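MW1564 protein (Staphylococcus aureus, PDB 3NTV) is a putative caffeoyl-CoA O-methyltransferase that probably transfers the methyl group of S-adenosylmethionine to a hydroxyl of its substrate. Local coordinates at residues I75-T80 with Y84-F89; F158-T163 with N205-K210. All coordinates share one frame; numbering follows the deposited sequence. Where two conformers were deposited one is given.

Contact 1: I75-T80 with Y84-F89; sequences ILEIGT and YSSMQF. With SO4 (sulfate ion), chain C.
Glu77 reaches from the end of strand 75-78 to Ser85 and Ser86 in the first turn of helix 84-89, across the strand-loop-helix start of a Rossmann-like beta-alpha-beta unit. The sequence from Glu77 to Ser85 fits the glycine-rich signature of S-adenosylmethionine-dependent methyltransferases, so this turn probably borders the cofactor pocket. The two axes run nearly antiparallel. From CB, which points at the helix, Glu77 sets CG anti to its own carbonyl carbon (chi1 -53°) and continues extended, bringing CD between the serine hydroxyls, 3.6 Å from Ser85 OG. The carboxylate then forks: OE1 lies 2.8 Å from Ser85 OG, while OE2 turns to Ser86 OG and also bonds to Thr100 OG1 on strand 97-102. The 2.4 Å modelled between Glu77 OE2 and Ser86 OG is doubtful, since both residues have two conformations. Glu77 OE1 approaches Phe89 CE2 obliquely, 3.0 Å away, with the carboxylate and ring planes 69° apart. Two residues before Glu77 on the strand, Ile75 CD1 packs 3.7 Å from Phe89 CB, the side chains crossing at about a right angle.

A sulfate ion, probably from the crystallisation liquor, sits at the N-terminal end of the helix. Ala81 N, Ile82 N and Val55 N bind it, and Thr80 OG1, held mainly by Gly83 N, adds a weak bond. Ser85 OG lies within reach of both Glu77 OE1 and sulfate O1, 2.6 Å from the latter. Tyr84 N reaches sulfate O2 at 3.0 Å; Ser85 N points more directly at sulfate O1, 2.7 Å away with an N-H...O angle of 161°.

Contact 2: F158-T163 with N205-K210; sequences FFEIYT and NEWLIK
Helices 158-162 and 205-209 run in roughly the same direction, their axes inclined by 36° and no closer than 12.7 Å. The nearest CA atoms, those of Phe159 and Leu208, are 9.2 Å apart, a gap that large side chains must bridge. Trp207 does most of this: with CG anti to the backbone N (chi1 172°), it drives the edge of its six-membered ring at one face of Phe159. The pair is an offset edge-to-face stack, planes at 88°, with Trp207 CH2 3.4 Å from Phe159 CD2. In this Rossmann-like methyltransferase fold, helix 155-162 is the crossover between parallel strands 143-149 and 170-175, and helix 192-209 leads to the edge strand 214-219. That strand supplies Tyr214, whose ring also meets Phe159 edge-to-face. The other face of Phe159, turned from Trp207, is covered by Thr163 CG2, 3.7 Å above the ring centre. Thr163 is fixed there by its OG1, which donates to Phe159 O. Leu208 comes in at about a right angle to Phe159, placing CD1 3.5 Å from CE1 of that ring. On the solvent-exposed side chain of Glu160, the methylene CG rests 3.6 Å from Trp207 CZ2.

In the fold
Helices 22-33, 43-49 and 57-70 come first along the chain; strand 74-78 then enters the sheet between strands 97-102 and 143-149. Contact 1 closes at once, over a three-residue loop, and ties this strand to helix 84-90. Only after strands 97-102, 124-128 and 143-149 does the chain reach 158-163, and contact 2 closes over 41 residues that include strand 170-175. The two loops therefore follow in series, neither nesting nor crossing, with centres about 19 Å apart. They still meet through strand 74-78: Leu76 CD2 packs 3.7 Å from Tyr162 CD1, and Ile78 touches both Phe158 and Tyr162.

Contact 1: I75-T80 with Y84-F89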
loop_
_atom_site.group_PDB
_atom_site.type_symbol
_atom_site.label_atom_id
_atom_site.label_comp_id
_atom_site.label_asym_id
_atom_site.label_seq_id
_atom_site.Cartn_x
_atom_site.Cartn_y
_atom_site.Cartn_z
ATOM N N ILE A 75 15.146 0.477 11.351
ATOM C CA ILE A 75 13.842 -0.151 11.583
ATOM C C ILE A 75 13.801 -0.794 12.959
ATOM O O ILE A 75 14.756 -1.464 13.349
ATOM C CB ILE A 75 13.549 -1.209 10.481
ATOM C CG1 ILE A 75 13.566 -0.554 9.082
ATOM C CG2 ILE A 75 12.225 -1.942 10.702
ATOM C CD1 ILE A 75 13.750 -1.550 7.946
ATOM N N LEU A 76 12.650 -0.682 13.639
ATOM C CA LEU A 76 12.418 -1.377 14.912
ATOM C C LEU A 76 11.240 -2.300 14.687
ATOM O O LEU A 76 10.174 -1.836 14.274
ATOM C CB LEU A 76 12.102 -0.376 16.047
ATOM C CG LEU A 76 11.723 -1.004 17.412
ATOM C CD1 LEU A 76 12.873 -1.800 17.988
ATOM C CD2 LEU A 76 11.332 0.102 18.403
ATOM N N GLU A 77 11.421 -3.597 14.944
ATOM C CA GLU A 77 10.355 -4.585 14.778
ATOM C C GLU A 77 10.031 -5.187 16.120
ATOM O O GLU A 77 10.940 -5.497 16.907
ATOM C CB GLU A 77 10.773 -5.746 13.867
ATOM C CG GLU A 77 11.320 -5.393 12.504
ATOM C CD GLU A 77 11.668 -6.655 11.738
ATOM O OE1 GLU A 77 11.120 -6.848 10.636
ATOM O OE2 GLU A 77 12.424 -7.492 12.278
ATOM N N ILE A 78 8.731 -5.366 16.389
ATOM C CA ILE A 78 8.318 -5.977 17.647
ATOM C C ILE A 78 7.851 -7.384 17.300
ATOM O O ILE A 78 6.749 -7.580 16.767
ATOM C CB ILE A 78 7.247 -5.158 18.407
ATOM C CG1 ILE A 78 7.593 -3.640 18.534
ATOM C CG2 ILE A 78 6.933 -5.824 19.759
ATOM C CD1 ILE A 78 8.836 -3.258 19.264
ATOM N N GLY A 79 8.727 -8.336 17.524
ATOM C CA GLY A 79 8.436 -9.734 17.270
ATOM C C GLY A 79 8.962 -10.251 15.960
ATOM O O GLY A 79 9.098 -9.514 14.979
ATOM N N THR A 80 9.251 -11.538 15.955
ATOM C CA THR A 80 9.678 -12.288 14.795
ATOM C C THR A 80 9.465 -13.771 15.004
ATOM O O THR A 80 9.497 -14.268 16.134
ATOM C CB THR A 80 11.123 -11.981 14.394
ATOM O OG1 THR A 80 11.308 -12.528 13.093
ATOM C CG2 THR A 80 12.173 -12.535 15.382
ATOM N N TYR A 84 12.678 -13.620 9.183
ATOM C CA TYR A 84 12.384 -13.462 7.763
ATOM C C TYR A 84 12.171 -11.997 7.368
ATOM O O TYR A 84 12.830 -11.509 6.444
ATOM C CB TYR A 84 11.196 -14.364 7.386
ATOM C CG TYR A 84 10.635 -14.119 6.011
ATOM C CD1 TYR A 84 11.174 -14.747 4.894
ATOM C CD2 TYR A 84 9.524 -13.299 5.829
ATOM C CE1 TYR A 84 10.638 -14.538 3.621
ATOM C CE2 TYR A 84 8.983 -13.081 4.568
ATOM C CZ TYR A 84 9.544 -13.703 3.464
ATOM O OH TYR A 84 8.977 -13.504 2.230
ATOM N N SER A 85 11.290 -11.268 8.078
ATOM C CA SER A 85 11.083 -9.878 7.679
ATOM C C SER A 85 12.323 -9.030 7.891
ATOM O O SER A 85 12.611 -8.189 7.033
ATOM C CB SER A 85 9.875 -9.256 8.376
ATOM O OG SER A 85 10.100 -9.274 9.772
ATOM N N SER A 86 13.060 -9.274 9.003
ATOM C CA SER A 86 14.294 -8.545 9.336
ATOM C C SER A 86 15.299 -8.648 8.195
ATOM O O SER A 86 15.823 -7.647 7.738
ATOM C CB SER A 86 14.935 -9.118 10.597
ATOM O OG SER A 86 14.008 -9.214 11.659
HETATM N N MSE A 87 15.534 -9.875 7.716
HETATM C CA MSE A 87 16.493 -10.093 6.629
HETATM C C MSE A 87 15.989 -9.544 5.303
HETATM O O MSE A 87 16.765 -8.960 4.558
HETATM C CB MSE A 87 16.850 -11.565 6.507
HETATM C CG MSE A 87 17.570 -12.076 7.744
HETATM SE SE MSE A 87 18.113 -13.937 7.557
HETATM C CE MSE A 87 16.397 -14.710 7.498
ATOM N N GLN A 88 14.665 -9.645 5.041
ATOM C CA GLN A 88 14.104 -9.084 3.816
ATOM C C GLN A 88 14.310 -7.568 3.783
ATOM O O GLN A 88 14.710 -7.029 2.762
ATOM C CB GLN A 88 12.616 -9.463 3.671
ATOM C CG GLN A 88 12.412 -10.928 3.274
ATOM C CD GLN A 88 12.615 -11.187 1.793
ATOM O OE1 GLN A 88 13.161 -10.372 1.069
ATOM N NE2 GLN A 88 12.153 -12.331 1.305
ATOM N N PHE A 89 14.116 -6.890 4.923
ATOM C CA PHE A 89 14.327 -5.437 4.969
ATOM C C PHE A 89 15.817 -5.103 4.829
ATOM O O PHE A 89 16.165 -4.187 4.084
ATOM C CB PHE A 89 13.785 -4.836 6.278
ATOM C CG PHE A 89 12.311 -5.068 6.563
ATOM C CD1 PHE A 89 11.399 -5.222 5.526
ATOM C CD2 PHE A 89 11.833 -5.081 7.867
ATOM C CE1 PHE A 89 10.032 -5.393 5.791
ATOM C CE2 PHE A 89 10.473 -5.268 8.126
ATOM C CZ PHE A 89 9.589 -5.428 7.084
HETATM S S SO4 C . 9.084 -13.021 10.371
HETATM O O1 SO4 C . 9.923 -11.798 10.355
HETATM O O2 SO4 C . 9.976 -14.167 10.457
HETATM O O3 SO4 C . 8.203 -12.977 11.567
HETATM O O4 SO4 C . 8.222 -12.989 9.175
#

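Contact 2: F158-T163 with N205-K210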
loop_
_atom_site.group_PDB
_atom_site.type_symbol
_atom_site.label_atom_id
_atom_site.label_comp_id
_atom_site.label_asym_id
_atom_site.label_seq_id
_atom_site.Cartn_x
_atom_site.Cartn_y
_atom_site.Cartn_z
ATOM N N PHE A 158 2.906 -1.179 23.329
ATOM C CA PHE A 158 4.132 -1.154 22.524
ATOM C C PHE A 158 4.174 0.100 21.674
ATOM O O PHE A 158 5.217 0.739 21.616
ATOM C CB PHE A 158 4.285 -2.427 21.667
ATOM C CG PHE A 158 4.299 -3.741 22.410
ATOM C CD1 PHE A 158 4.698 -3.809 23.745
ATOM C CD2 PHE A 158 3.941 -4.919 21.770
ATOM C CE1 PHE A 158 4.697 -5.029 24.426
ATOM C CE2 PHE A 158 3.945 -6.137 22.449
ATOM C CZ PHE A 158 4.338 -6.188 23.770
ATOM N N PHE A 159 3.032 0.497 21.069
ATOM C CA PHE A 159 2.992 1.736 20.300
ATOM C C PHE A 159 3.359 2.928 21.194
ATOM O O PHE A 159 4.192 3.731 20.808
ATOM C CB PHE A 159 1.602 1.922 19.682
ATOM C CG PHE A 159 1.439 3.062 18.711
ATOM C CD1 PHE A 159 1.259 2.816 17.350
ATOM C CD2 PHE A 159 1.396 4.385 19.158
ATOM C CE1 PHE A 159 1.084 3.877 16.449
ATOM C CE2 PHE A 159 1.202 5.441 18.259
ATOM C CZ PHE A 159 1.043 5.181 16.913
ATOM N N GLU A 160 2.775 3.023 22.415
ATOM C CA GLU A 160 3.081 4.150 23.314
ATOM C C GLU A 160 4.544 4.154 23.790
ATOM O O GLU A 160 5.165 5.215 23.851
ATOM C CB GLU A 160 2.139 4.145 24.536
ATOM C CG GLU A 160 0.670 4.348 24.199
ATOM C CD GLU A 160 -0.282 4.168 25.366
ATOM O OE1 GLU A 160 -0.107 3.203 26.145
ATOM O OE2 GLU A 160 -1.241 4.967 25.470
ATOM N N ILE A 161 5.104 2.971 24.099
ATOM C CA ILE A 161 6.485 2.859 24.588
ATOM C C ILE A 161 7.531 3.259 23.547
ATOM O O ILE A 161 8.484 3.958 23.880
ATOM C CB ILE A 161 6.792 1.426 25.135
ATOM C CG1 ILE A 161 5.978 1.100 26.410
ATOM C CG2 ILE A 161 8.296 1.195 25.396
ATOM C CD1 ILE A 161 5.959 -0.421 26.756
ATOM N N TYR A 162 7.372 2.771 22.290
ATOM C CA TYR A 162 8.416 2.897 21.281
ATOM C C TYR A 162 8.328 4.061 20.311
ATOM O O TYR A 162 9.370 4.499 19.820
ATOM C CB TYR A 162 8.618 1.546 20.539
ATOM C CG TYR A 162 9.079 0.440 21.473
ATOM C CD1 TYR A 162 10.387 0.408 21.959
ATOM C CD2 TYR A 162 8.181 -0.513 21.955
ATOM C CE1 TYR A 162 10.804 -0.577 22.854
ATOM C CE2 TYR A 162 8.586 -1.500 22.859
ATOM C CZ TYR A 162 9.902 -1.526 23.304
ATOM O OH TYR A 162 10.340 -2.509 24.159
ATOM N N THR A 163 7.119 4.606 20.092
ATOM C CA THR A 163 6.952 5.760 19.196
ATOM C C THR A 163 7.742 6.997 19.577
ATOM O O THR A 163 8.180 7.670 18.664
ATOM C CB THR A 163 5.513 6.022 18.798
ATOM O OG1 THR A 163 4.710 6.231 19.953
ATOM C CG2 THR A 163 4.945 4.925 17.929
ATOM N N ASN A 205 -7.308 -0.665 16.645
ATOM C CA ASN A 205 -7.655 0.134 15.454
ATOM C C ASN A 205 -8.362 1.448 15.798
ATOM O O ASN A 205 -7.994 2.502 15.283
ATOM C CB ASN A 205 -8.461 -0.682 14.467
ATOM C CG ASN A 205 -7.683 -1.840 13.891
ATOM O OD1 ASN A 205 -6.433 -1.886 13.940
ATOM N ND2 ASN A 205 -8.396 -2.827 13.394
ATOM N N GLU A 206 -9.371 1.379 16.684
ATOM C CA GLU A 206 -10.125 2.563 17.111
ATOM C C GLU A 206 -9.224 3.534 17.852
ATOM O O GLU A 206 -9.334 4.732 17.655
ATOM C CB GLU A 206 -11.297 2.156 18.022
ATOM C CG GLU A 206 -12.396 1.378 17.327
ATOM C CD GLU A 206 -13.344 2.149 16.422
ATOM O OE1 GLU A 206 -14.051 1.489 15.627
ATOM O OE2 GLU A 206 -13.395 3.398 16.510
ATOM N N TRP A 207 -8.345 3.027 18.717
ATOM C CA TRP A 207 -7.447 3.877 19.488
ATOM C C TRP A 207 -6.436 4.556 18.527
ATOM O O TRP A 207 -6.156 5.746 18.662
ATOM C CB TRP A 207 -6.738 3.013 20.532
ATOM C CG TRP A 207 -5.643 3.703 21.272
ATOM C CD1 TRP A 207 -5.760 4.450 22.407
ATOM C CD2 TRP A 207 -4.248 3.663 20.954
ATOM N NE1 TRP A 207 -4.521 4.895 22.808
ATOM C CE2 TRP A 207 -3.570 4.400 21.947
ATOM C CE3 TRP A 207 -3.497 3.039 19.937
ATOM C CZ2 TRP A 207 -2.181 4.564 21.938
ATOM C CZ3 TRP A 207 -2.120 3.188 19.939
ATOM C CH2 TRP A 207 -1.478 3.960 20.917
ATOM N N LEU A 208 -5.934 3.798 17.543
ATOM C CA LEU A 208 -4.960 4.316 16.576
ATOM C C LEU A 208 -5.489 5.485 15.756
ATOM O O LEU A 208 -4.803 6.505 15.651
ATOM C CB LEU A 208 -4.477 3.189 15.668
ATOM C CG LEU A 208 -3.478 3.558 14.552
ATOM C CD1 LEU A 208 -2.193 4.102 15.143
ATOM C CD2 LEU A 208 -3.199 2.336 13.706
ATOM N N ILE A 209 -6.697 5.347 15.191
ATOM C CA ILE A 209 -7.303 6.407 14.383
ATOM C C ILE A 209 -7.526 7.703 15.166
ATOM O O ILE A 209 -7.640 8.760 14.547
ATOM C CB ILE A 209 -8.583 5.959 13.645
ATOM C CG1 ILE A 209 -9.723 5.578 14.607
ATOM C CG2 ILE A 209 -8.280 4.858 12.663
ATOM C CD1 ILE A 209 -11.125 5.427 13.969
ATOM N N LYS A 210 -7.600 7.608 16.508
ATOM C CA LYS A 210 -7.818 8.748 17.401
ATOM C C LYS A 210 -6.535 9.430 17.902
ATOM O O LYS A 210 -6.624 10.390 18.668
ATOM C CB LYS A 210 -8.767 8.380 18.567
ATOM C CG LYS A 210 -10.161 7.890 18.148
ATOM C CD LYS A 210 -10.962 8.902 17.315
ATOM C CE LYS A 210 -12.371 8.434 17.024
ATOM N NZ LYS A 210 -12.592 8.217 15.572
#